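Local structure of histidine kinase (Methanosarcina mazei, 3LI9) at residues Ile39-Ala44 and Ile166-Asp170; Gly78-Phe84 and Lys159-Gly165; Phe84-Asp88 and Thr100-Val104; Leu139-Tyr143 and Ser195-Leu201. The protein is a putative sensor histidine kinase that probably uses ATP to phosphorylate a protein histidine, this chain being its extracellular Cache sensor domain of PDC fold. All blocks are in the same frame, centred on the assembly; numbering follows the deposited sequence.

Contact 1 of 4, residues Ile39-Ala44 and Ile166-Asp170; sequences IARTLA and IAGVD
Ala167 presses its methyl group straight into the backbone of helix 39-44, and this is the dense part of the contact. Its CB lies 3.7 Å from Ala40 O and equally 3.7 Å from Ala44 N, the two atoms that are themselves joined by a hydrogen bond of the helix, so the methyl rests against the backbone of one turn as well as on side chains. Leu43 closes over it from the flank: with CG anti to the backbone N (chi1 179°), the leucine brings CG to 3.7 Å from Ala167 CB, and it also packs on Ile61, Ile62 and Ile65 of helix 55-67. Ala44 CB adds a contact at 4.0 Å from Ala167 CB. This is the way the long N-terminal helix 13-48 lies along the antiparallel sheet in the PDC fold; the axes of the short segments 39-44 and 166-170 run roughly antiparallel, at 154°, and approach to 7.0 Å. Small residues on both sides permit that closeness, Ala40 CB standing 4.2 Å from Gly168 CA. Farther along, packing thins. Val169 CG1 meets Ile39 CG2 at 4.1 Å, the two side chains crossing at about a right angle, and Ile39 is partly exposed. On the side of the helix turned from the strand, exposed Arg41 reaches through NE to a salt bridge with Asp137.

Contact 2 of 4, residues Gly78-Phe84 and Lys159-Gly165; sequences GYEPDAF and KNGEFAG
Lys159 NZ is gripped three times: it donates to Ala83 O at 2.8 Å, in the carbonyl plane, and to two waters, one shared with Tyr79 OH and the other with Phe84 O. The lysine stands at the start of the type I' turn Lys159-Glu162, which closes the beta-hairpin of strands 148-159 and 162-172, and the bend in its chain at chi3 (81°) turns the ammonium group toward the type II turn Glu80-Ala83 that follows strand 74-79. Nearer the sheet, Glu80 N donates to Ala164 O at 2.8 Å, and Tyr79 pairs with Gly165 as an antiparallel non-hydrogen-bonded pair. Ala164 and Gly165 together face Ile157 and form a classic beta bulge. Gly165 has to be without a side chain there, because a CB would clash with Gly78 O and Tyr79 CA. Ala83 CB and Ala164 CB meet at 4.0 Å. The Tyr79 ring, whose CD2 lies 3.4 Å from Ala164 O, takes the edge of Phe84 over one face. Beyond the bulge, Glu80 crosses Phe163 at about a right angle, its carboxylate plane turned 64° from the ring. Its carboxylate is held by partners outside the two segments, OE1 in a salt bridge with Lys132 and OE2 in a hydrogen bond with Tyr128 OH. Across from it, Phe163 is edge-on to the glutamate: Glu80 OE2 lies 3.8 Å from Phe163 CE2, near the plane of the ring, while Gly165 N sits over the ring's centre.

Contact 3 of 4, residues Phe84-Asp88 and Thr100-Val104; sequences FDGRD and TGRFV
The long excursion between strands 74-79 and 105-108 folds back on itself here, Phe84 meeting Phe103 and Asp88 meeting Gly101. Phe103 brings CD2 over the centre of one face of Phe84, 3.5 Å above its plane, and the rings are inclined at 39°, neither stacked nor edge-to-face. In both residues CG is anti to the backbone N (chi1 179° in Phe84, -162° in Phe103), which sends the two rings toward each other and toward Arg55 and Ala58 of helix 55-67. A serine in place of Phe84 would probably open a gap under Phe103 CD2 and CE2 and leave that ring less restrained on this side. The second half of the contact is backbone-close: Gly101 CA makes a CA-H...O contact with Asp88 O at 3.3 Å, and Asp88 CA returns one to Gly101 O. A CB on Gly101 would run into Asp88 O. In this loop of the PDC fold, each limb is set by its own small turn, an Asx turn in which Arg87 N donates to Asp85 OD1 and an ST turn in which Arg102 N donates to Thr100 OG1 at 3.0 Å. Asp88 OD1 and Gly101 O, both acceptors, stand only 3.3 Å apart. Arg55 probably offsets their repulsion, with NH2 in a salt bridge to Asp88 OD1 and NH1 hydrogen-bonded to Gly101 O. The other oxygen, Asp88 OD2, lies 3.5 Å from Arg102 CG; it accepts from Asp82 N and from a water that also donates to Thr100 O. The guanidinium of Arg102 points away, to Tyr79 O and Asp123.

Contact 4 of 4, residues Leu139-Tyr143 and Ser195-Leu201; sequences LTEPY and SNTGIFL
With CG anti to its carbonyl carbon (chi1 -86°) and a bend at chi2 (-65°), Glu141 curls its carboxylate into the type I turn Ser195-Gly198. Ser195 answers with OG held between its own backbone N and carbonyl carbon, and donates to Glu141 OE1 at 2.6 Å, on the syn side and 16° out of the carboxylate plane. Thr197 OG1 approaches the same oxygen so closely that its distance is doubtful, while Thr197 N adds a weak bond to it. Glu141 OE2 takes a further weak bond from Asn196 N at 3.2 Å, so backbone N-H groups add weak bonds to the firm one from Ser195 OG. Ser195 OG also accepts from Ile199 N at 3.1 Å, tying it to the residue just after the turn. A leucine at Glu141 would probably leave Ser195 OG without its acceptor and the N-H groups of Asn196 and Thr197 without this partner. Beside the polar cluster Pro142 wedges in: its CD lies 3.5 Å from Ser195 CB, and its CG 3.5 Å from Leu201 CD2, proline and leucine side chains crossing at about a right angle. The contact joins the loop between strands 138-139 and 143-145, both of the seven-stranded sheet, to the loop after strand 190-194 of the four-stranded sheet, with Phe261 of strand 261-268 packing on Glu141, Pro142 and Leu201, and Phe149 of strand 148-159 on Pro142.

Overall arrangement
Contacts 1, 2 and 3 belong to the seven-stranded half of the domain and nest along the chain, contact 3 inside contact 2 inside contact 1. Contacts 1 and 2 share strand 162-172, with centres about 14 Å apart; contact 3, its centre about 10 Å from that of contact 2, continues from it through Phe84. Between centres, contact 4 lies about 19 Å from contact 1 and about 32 Å from contact 3; its segments alternate with those of contacts 1 and 2, and it bridges to the four-stranded sheet. The first three lie within one sheet, helices 13-48 and 55-67 packed on it and its loops, whereas contact 4 links the two halves of this extracellular sensor domain.

Contact 1 of 4, residues Ile39-Ala44 and Ile166-Asp170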
# COMPACT_ATOMS: atom_id res chain seq x y z
N ILE A 39 -5.00 -8.85 7.73
CA ILE A 39 -6.49 -8.80 7.69
C ILE A 39 -6.96 -9.41 6.38
O ILE A 39 -7.81 -10.32 6.33
CB ILE A 39 -6.97 -7.36 7.76
CG1 ILE A 39 -6.64 -6.79 9.17
CG2 ILE A 39 -8.55 -7.31 7.50
CD1 ILE A 39 -6.91 -5.26 9.30
N ALA A 40 -6.38 -8.90 5.28
CA ALA A 40 -6.74 -9.50 3.95
C ALA A 40 -6.42 -11.00 3.84
O ALA A 40 -7.21 -11.76 3.27
CB ALA A 40 -6.03 -8.74 2.83
N ARG A 41 -5.27 -11.41 4.34
CA ARG A 41 -4.89 -12.82 4.29
C ARG A 41 -5.81 -13.69 5.12
O ARG A 41 -6.15 -14.80 4.68
CB ARG A 41 -3.47 -12.96 4.74
CG ARG A 41 -2.93 -14.33 4.31
CD ARG A 41 -1.35 -14.30 4.22
NE ARG A 41 -0.88 -15.59 3.72
CZ ARG A 41 -0.59 -16.64 4.49
NH1 ARG A 41 -0.76 -16.55 5.80
NH2 ARG A 41 -0.19 -17.80 3.95
N THR A 42 -6.21 -13.20 6.30
CA THR A 42 -7.07 -14.01 7.16
C THR A 42 -8.47 -14.14 6.52
O THR A 42 -9.06 -15.22 6.53
CB THR A 42 -7.18 -13.38 8.51
OG1 THR A 42 -5.86 -13.44 9.07
CG2 THR A 42 -8.06 -14.29 9.44
N LEU A 43 -8.93 -13.04 5.91
CA LEU A 43 -10.22 -13.11 5.13
C LEU A 43 -10.10 -14.11 3.97
O LEU A 43 -11.05 -14.92 3.74
CB LEU A 43 -10.59 -11.73 4.60
CG LEU A 43 -11.89 -11.64 3.76
CD1 LEU A 43 -13.06 -12.12 4.57
CD2 LEU A 43 -12.07 -10.06 3.40
N ALA A 44 -8.96 -14.13 3.28
CA ALA A 44 -8.77 -15.10 2.18
C ALA A 44 -8.78 -16.55 2.69
O ALA A 44 -9.50 -17.40 2.07
CB ALA A 44 -7.46 -14.81 1.37
N ILE A 166 -9.87 -13.35 -4.93
CA ILE A 166 -8.99 -12.58 -4.06
C ILE A 166 -9.85 -12.02 -2.89
O ILE A 166 -11.11 -11.82 -2.98
CB ILE A 166 -8.30 -11.36 -4.72
CG1 ILE A 166 -9.38 -10.38 -5.21
CG2 ILE A 166 -7.31 -11.81 -5.89
CD1 ILE A 166 -8.85 -9.07 -5.69
N ALA A 167 -9.16 -11.72 -1.78
CA ALA A 167 -9.77 -10.91 -0.72
C ALA A 167 -8.79 -9.74 -0.60
O ALA A 167 -7.58 -9.94 -0.64
CB ALA A 167 -9.83 -11.66 0.64
N GLY A 168 -9.35 -8.56 -0.40
CA GLY A 168 -8.49 -7.39 -0.35
C GLY A 168 -8.96 -6.32 0.57
O GLY A 168 -10.09 -6.29 0.94
N VAL A 169 -8.03 -5.44 0.98
CA VAL A 169 -8.39 -4.22 1.68
C VAL A 169 -7.70 -3.00 1.08
O VAL A 169 -6.55 -3.10 0.56
CB VAL A 169 -8.03 -4.29 3.19
CG1 VAL A 169 -8.67 -5.56 3.82
CG2 VAL A 169 -6.50 -4.39 3.36
N ASP A 170 -8.44 -1.86 1.10
CA ASP A 170 -7.90 -0.55 0.64
C ASP A 170 -7.55 0.28 1.83
O ASP A 170 -8.35 0.41 2.74
CB ASP A 170 -8.95 0.19 -0.20
CG ASP A 170 -9.16 -0.42 -1.58
OD1 ASP A 170 -8.33 -1.21 -2.05
OD2 ASP A 170 -10.15 -0.04 -2.23

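Contact 2 of 4, residues Gly78-Phe84 and Lys159-Gly165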
# COMPACT_ATOMS: atom_id res chain seq x y z
N GLY A 78 -13.29 -10.77 -4.69
CA GLY A 78 -13.58 -10.82 -6.13
C GLY A 78 -13.32 -12.29 -6.55
O GLY A 78 -12.28 -12.81 -6.28
N TYR A 79 -14.32 -12.94 -7.15
CA TYR A 79 -14.20 -14.37 -7.53
C TYR A 79 -14.21 -14.58 -9.06
O TYR A 79 -14.74 -13.78 -9.82
CB TYR A 79 -15.36 -15.12 -6.97
CG TYR A 79 -15.22 -15.40 -5.48
CD1 TYR A 79 -15.50 -14.42 -4.52
CD2 TYR A 79 -14.79 -16.68 -5.04
CE1 TYR A 79 -15.37 -14.74 -3.14
CE2 TYR A 79 -14.66 -16.98 -3.65
CZ TYR A 79 -14.94 -15.99 -2.75
OH TYR A 79 -14.90 -16.31 -1.38
N GLU A 80 -13.52 -15.64 -9.45
CA GLU A 80 -13.63 -16.17 -10.82
C GLU A 80 -15.05 -16.58 -11.10
O GLU A 80 -15.90 -16.80 -10.25
CB GLU A 80 -12.71 -17.42 -10.92
CG GLU A 80 -11.25 -17.16 -10.78
CD GLU A 80 -10.68 -16.46 -12.02
OE1 GLU A 80 -10.40 -17.15 -13.01
OE2 GLU A 80 -10.49 -15.24 -11.99
N PRO A 81 -15.39 -16.71 -12.39
CA PRO A 81 -16.74 -17.11 -12.77
C PRO A 81 -17.18 -18.40 -12.09
O PRO A 81 -16.46 -19.40 -12.15
CB PRO A 81 -16.58 -17.30 -14.31
CG PRO A 81 -15.59 -16.29 -14.67
CD PRO A 81 -14.54 -16.38 -13.53
N ASP A 82 -18.32 -18.33 -11.41
CA ASP A 82 -18.97 -19.40 -10.70
C ASP A 82 -18.18 -20.01 -9.53
O ASP A 82 -18.61 -21.01 -8.97
CB ASP A 82 -19.37 -20.50 -11.69
CG ASP A 82 -20.67 -20.16 -12.40
OD1 ASP A 82 -21.52 -19.43 -11.86
OD2 ASP A 82 -20.84 -20.61 -13.53
N ALA A 83 -17.11 -19.32 -9.11
CA ALA A 83 -16.14 -19.89 -8.10
C ALA A 83 -16.59 -19.73 -6.64
O ALA A 83 -16.09 -20.44 -5.74
CB ALA A 83 -14.68 -19.46 -8.32
N PHE A 84 -17.53 -18.82 -6.36
CA PHE A 84 -18.02 -18.65 -5.01
C PHE A 84 -19.08 -19.70 -4.69
O PHE A 84 -19.05 -20.30 -3.61
CB PHE A 84 -18.67 -17.25 -4.81
CG PHE A 84 -19.21 -17.05 -3.41
CD1 PHE A 84 -18.28 -16.86 -2.33
CD2 PHE A 84 -20.56 -17.00 -3.15
CE1 PHE A 84 -18.75 -16.72 -1.04
CE2 PHE A 84 -21.08 -16.81 -1.87
CZ PHE A 84 -20.16 -16.64 -0.81
N LYS A 159 -9.14 -22.62 -3.50
CA LYS A 159 -10.17 -23.64 -3.15
C LYS A 159 -9.87 -24.85 -4.05
O LYS A 159 -9.66 -24.69 -5.26
CB LYS A 159 -11.58 -23.11 -3.50
CG LYS A 159 -12.03 -22.00 -2.59
CD LYS A 159 -13.30 -21.28 -3.14
CE LYS A 159 -14.50 -22.05 -2.81
NZ LYS A 159 -15.72 -21.22 -3.09
N ASN A 160 -9.83 -26.03 -3.45
CA ASN A 160 -9.51 -27.27 -4.16
C ASN A 160 -8.13 -27.13 -4.77
O ASN A 160 -7.85 -27.71 -5.80
CB ASN A 160 -10.62 -27.59 -5.20
CG ASN A 160 -12.05 -27.21 -4.69
OD1 ASN A 160 -12.56 -27.71 -3.64
ND2 ASN A 160 -12.66 -26.30 -5.41
N GLY A 161 -7.24 -26.34 -4.11
CA GLY A 161 -5.89 -26.14 -4.64
C GLY A 161 -5.78 -25.13 -5.80
O GLY A 161 -4.70 -24.87 -6.28
N GLU A 162 -6.91 -24.57 -6.22
CA GLU A 162 -6.96 -23.70 -7.38
C GLU A 162 -7.34 -22.30 -7.04
O GLU A 162 -8.15 -22.06 -6.12
CB GLU A 162 -8.03 -24.20 -8.31
CG GLU A 162 -7.61 -25.55 -8.91
CD GLU A 162 -8.65 -26.06 -9.91
OE1 GLU A 162 -9.67 -25.37 -10.12
OE2 GLU A 162 -8.46 -27.15 -10.49
N PHE A 163 -6.78 -21.38 -7.79
CA PHE A 163 -7.19 -19.97 -7.62
C PHE A 163 -8.67 -19.73 -7.83
O PHE A 163 -9.23 -20.03 -8.90
CB PHE A 163 -6.36 -19.09 -8.53
CG PHE A 163 -6.71 -17.64 -8.43
CD1 PHE A 163 -6.11 -16.86 -7.47
CD2 PHE A 163 -7.61 -17.05 -9.34
CE1 PHE A 163 -6.39 -15.47 -7.41
CE2 PHE A 163 -7.92 -15.67 -9.27
CZ PHE A 163 -7.30 -14.90 -8.30
N ALA A 164 -9.38 -19.19 -6.80
CA ALA A 164 -10.82 -18.93 -6.92
C ALA A 164 -11.14 -17.42 -6.96
O ALA A 164 -12.26 -17.04 -7.35
CB ALA A 164 -11.61 -19.55 -5.79
N GLY A 165 -10.20 -16.59 -6.52
CA GLY A 165 -10.52 -15.15 -6.36
C GLY A 165 -9.54 -14.55 -5.39
O GLY A 165 -8.47 -15.10 -5.11
O HOH W 1 -15.32 -18.77 -0.97
O HOH W 2 -17.68 -20.07 -1.22

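Contact 3 of 4, residues Phe84-Asp88 and Thr100-Val104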
# COMPACT_ATOMS: atom_id res chain seq x y z
N PHE A 84 -17.53 -18.82 -6.36
CA PHE A 84 -18.02 -18.65 -5.01
C PHE A 84 -19.08 -19.70 -4.69
O PHE A 84 -19.05 -20.30 -3.61
CB PHE A 84 -18.67 -17.25 -4.81
CG PHE A 84 -19.21 -17.05 -3.41
CD1 PHE A 84 -18.28 -16.86 -2.33
CD2 PHE A 84 -20.56 -17.00 -3.15
CE1 PHE A 84 -18.75 -16.72 -1.04
CE2 PHE A 84 -21.08 -16.81 -1.87
CZ PHE A 84 -20.16 -16.64 -0.81
N ASP A 85 -20.02 -19.90 -5.63
CA ASP A 85 -21.21 -20.69 -5.34
C ASP A 85 -21.85 -21.40 -6.53
O ASP A 85 -22.91 -21.97 -6.39
CB ASP A 85 -22.27 -19.87 -4.60
CG ASP A 85 -22.83 -18.67 -5.45
OD1 ASP A 85 -22.50 -18.55 -6.63
OD2 ASP A 85 -23.69 -17.91 -4.93
N GLY A 86 -21.22 -21.34 -7.69
CA GLY A 86 -21.72 -21.97 -8.91
C GLY A 86 -22.99 -21.30 -9.44
O GLY A 86 -23.66 -21.87 -10.33
N ARG A 87 -23.33 -20.10 -8.93
CA ARG A 87 -24.67 -19.51 -9.22
C ARG A 87 -24.65 -18.04 -9.72
O ARG A 87 -25.56 -17.29 -9.43
CB ARG A 87 -25.58 -19.63 -8.01
CG ARG A 87 -25.97 -21.14 -7.68
CD ARG A 87 -27.24 -21.22 -6.80
NE ARG A 87 -27.25 -20.24 -5.70
CZ ARG A 87 -28.08 -19.19 -5.57
NH1 ARG A 87 -29.03 -18.92 -6.46
NH2 ARG A 87 -27.97 -18.38 -4.52
N ASP A 88 -23.64 -17.69 -10.47
CA ASP A 88 -23.49 -16.32 -10.96
C ASP A 88 -24.73 -15.94 -11.75
O ASP A 88 -25.12 -14.81 -11.80
CB ASP A 88 -22.27 -16.14 -11.85
CG ASP A 88 -20.95 -16.14 -11.11
OD1 ASP A 88 -20.94 -16.30 -9.88
OD2 ASP A 88 -19.92 -16.07 -11.73
N THR A 100 -22.08 -9.60 -15.03
CA THR A 100 -21.55 -10.99 -15.05
C THR A 100 -22.22 -11.86 -13.98
O THR A 100 -22.25 -13.08 -14.08
CB THR A 100 -20.01 -11.05 -14.84
OG1 THR A 100 -19.74 -10.69 -13.47
CG2 THR A 100 -19.24 -10.15 -15.75
N GLY A 101 -22.68 -11.27 -12.86
CA GLY A 101 -23.20 -12.10 -11.77
C GLY A 101 -22.04 -12.65 -10.89
O GLY A 101 -22.31 -13.30 -9.88
N ARG A 102 -20.79 -12.37 -11.26
CA ARG A 102 -19.60 -12.84 -10.48
C ARG A 102 -19.69 -12.22 -9.08
O ARG A 102 -20.22 -11.09 -8.95
CB ARG A 102 -18.27 -12.45 -11.10
CG ARG A 102 -18.00 -13.26 -12.42
CD ARG A 102 -16.79 -12.84 -13.21
NE ARG A 102 -15.53 -12.95 -12.46
CZ ARG A 102 -14.37 -12.68 -12.98
NH1 ARG A 102 -14.35 -12.36 -14.28
NH2 ARG A 102 -13.24 -12.71 -12.24
N PHE A 103 -19.24 -12.94 -8.06
CA PHE A 103 -19.23 -12.32 -6.69
C PHE A 103 -18.03 -11.42 -6.56
O PHE A 103 -16.92 -11.88 -6.36
CB PHE A 103 -19.20 -13.42 -5.61
CG PHE A 103 -19.62 -12.95 -4.24
CD1 PHE A 103 -20.67 -12.05 -4.07
CD2 PHE A 103 -18.92 -13.42 -3.11
CE1 PHE A 103 -21.07 -11.65 -2.83
CE2 PHE A 103 -19.32 -12.98 -1.82
CZ PHE A 103 -20.40 -12.09 -1.69
N VAL A 104 -18.28 -10.09 -6.69
CA VAL A 104 -17.21 -9.09 -6.71
C VAL A 104 -17.56 -7.88 -5.80
O VAL A 104 -17.42 -6.72 -6.21
CB VAL A 104 -16.88 -8.63 -8.17
CG1 VAL A 104 -16.06 -9.77 -8.93
CG2 VAL A 104 -18.15 -8.19 -8.92
O HOH W 3 -18.21 -15.58 -8.95
O HOH W 4 -20.08 -15.23 -14.33

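Contact 4 of 4, residues Leu139-Tyr143 and Ser195-Leu201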
# COMPACT_ATOMS: atom_id res chain seq x y z
N LEU A 139 0.79 -6.16 -2.75
CA LEU A 139 0.54 -4.84 -2.35
C LEU A 139 0.75 -3.98 -3.60
O LEU A 139 1.85 -4.02 -4.22
CB LEU A 139 1.51 -4.45 -1.23
CG LEU A 139 1.54 -3.03 -0.80
CD1 LEU A 139 0.25 -2.61 -0.10
CD2 LEU A 139 2.73 -2.86 0.17
N THR A 140 -0.29 -3.24 -3.97
CA THR A 140 -0.18 -2.37 -5.17
C THR A 140 0.76 -1.20 -4.87
O THR A 140 1.06 -0.81 -3.72
CB THR A 140 -1.57 -1.75 -5.53
OG1 THR A 140 -1.95 -0.84 -4.49
CG2 THR A 140 -2.60 -2.88 -5.77
N GLU A 141 1.16 -0.55 -5.95
CA GLU A 141 1.80 0.75 -5.81
C GLU A 141 0.69 1.73 -5.38
O GLU A 141 -0.46 1.49 -5.70
CB GLU A 141 2.47 1.09 -7.15
CG GLU A 141 3.93 0.40 -7.11
CD GLU A 141 4.89 1.01 -6.01
OE1 GLU A 141 5.33 2.13 -6.32
OE2 GLU A 141 5.22 0.42 -4.87
N PRO A 142 1.04 2.74 -4.58
CA PRO A 142 0.01 3.71 -4.15
C PRO A 142 -0.61 4.42 -5.33
O PRO A 142 0.01 4.57 -6.42
CB PRO A 142 0.81 4.72 -3.31
CG PRO A 142 2.24 4.69 -4.03
CD PRO A 142 2.35 3.14 -4.04
N TYR A 143 -1.85 4.83 -5.15
CA TYR A 143 -2.60 5.43 -6.29
C TYR A 143 -3.70 6.29 -5.74
O TYR A 143 -4.11 6.22 -4.54
CB TYR A 143 -3.17 4.34 -7.20
CG TYR A 143 -4.14 3.41 -6.51
CD1 TYR A 143 -5.54 3.69 -6.49
CD2 TYR A 143 -3.66 2.26 -5.84
CE1 TYR A 143 -6.42 2.80 -5.80
CE2 TYR A 143 -4.52 1.36 -5.20
CZ TYR A 143 -5.88 1.66 -5.17
OH TYR A 143 -6.75 0.82 -4.56
N SER A 195 7.29 4.80 -2.07
CA SER A 195 6.88 3.44 -2.40
C SER A 195 8.11 2.65 -2.99
O SER A 195 9.22 3.20 -3.12
CB SER A 195 5.76 3.48 -3.45
OG SER A 195 6.34 3.92 -4.68
N ASN A 196 7.86 1.40 -3.35
CA ASN A 196 8.93 0.56 -3.86
C ASN A 196 9.50 1.15 -5.19
O ASN A 196 10.70 1.03 -5.45
CB ASN A 196 8.41 -0.84 -4.14
CG ASN A 196 9.53 -1.76 -4.61
OD1 ASN A 196 10.52 -1.99 -3.86
ND2 ASN A 196 9.40 -2.25 -5.78
N THR A 197 8.66 1.82 -5.96
CA THR A 197 9.16 2.45 -7.20
C THR A 197 9.53 3.91 -6.97
O THR A 197 9.75 4.63 -7.92
CB THR A 197 8.14 2.35 -8.36
OG1 THR A 197 6.89 3.00 -7.99
CG2 THR A 197 7.86 0.86 -8.72
N GLY A 198 9.66 4.33 -5.71
CA GLY A 198 10.23 5.62 -5.40
C GLY A 198 9.22 6.75 -5.42
O GLY A 198 9.64 7.91 -5.28
N ILE A 199 7.92 6.44 -5.51
CA ILE A 199 6.92 7.54 -5.51
C ILE A 199 6.72 8.11 -4.10
O ILE A 199 6.57 7.35 -3.11
CB ILE A 199 5.56 6.98 -5.93
CG1 ILE A 199 5.64 6.38 -7.35
CG2 ILE A 199 4.50 8.09 -5.89
CD1 ILE A 199 5.88 7.49 -8.45
N PHE A 200 6.70 9.44 -3.99
CA PHE A 200 6.49 10.03 -2.68
C PHE A 200 5.18 9.65 -2.09
O PHE A 200 4.13 9.82 -2.71
CB PHE A 200 6.58 11.62 -2.73
CG PHE A 200 8.00 12.12 -2.97
CD1 PHE A 200 8.80 12.43 -1.90
CD2 PHE A 200 8.45 12.30 -4.27
CE1 PHE A 200 10.16 12.89 -2.04
CE2 PHE A 200 9.81 12.75 -4.47
CZ PHE A 200 10.65 13.02 -3.37
N LEU A 201 5.24 9.21 -0.82
CA LEU A 201 3.98 8.99 -0.10
C LEU A 201 3.71 10.20 0.86
O LEU A 201 2.65 10.28 1.51
CB LEU A 201 4.08 7.77 0.82
CG LEU A 201 4.41 6.53 -0.08
CD1 LEU A 201 4.42 5.29 0.73
CD2 LEU A 201 3.52 6.41 -1.32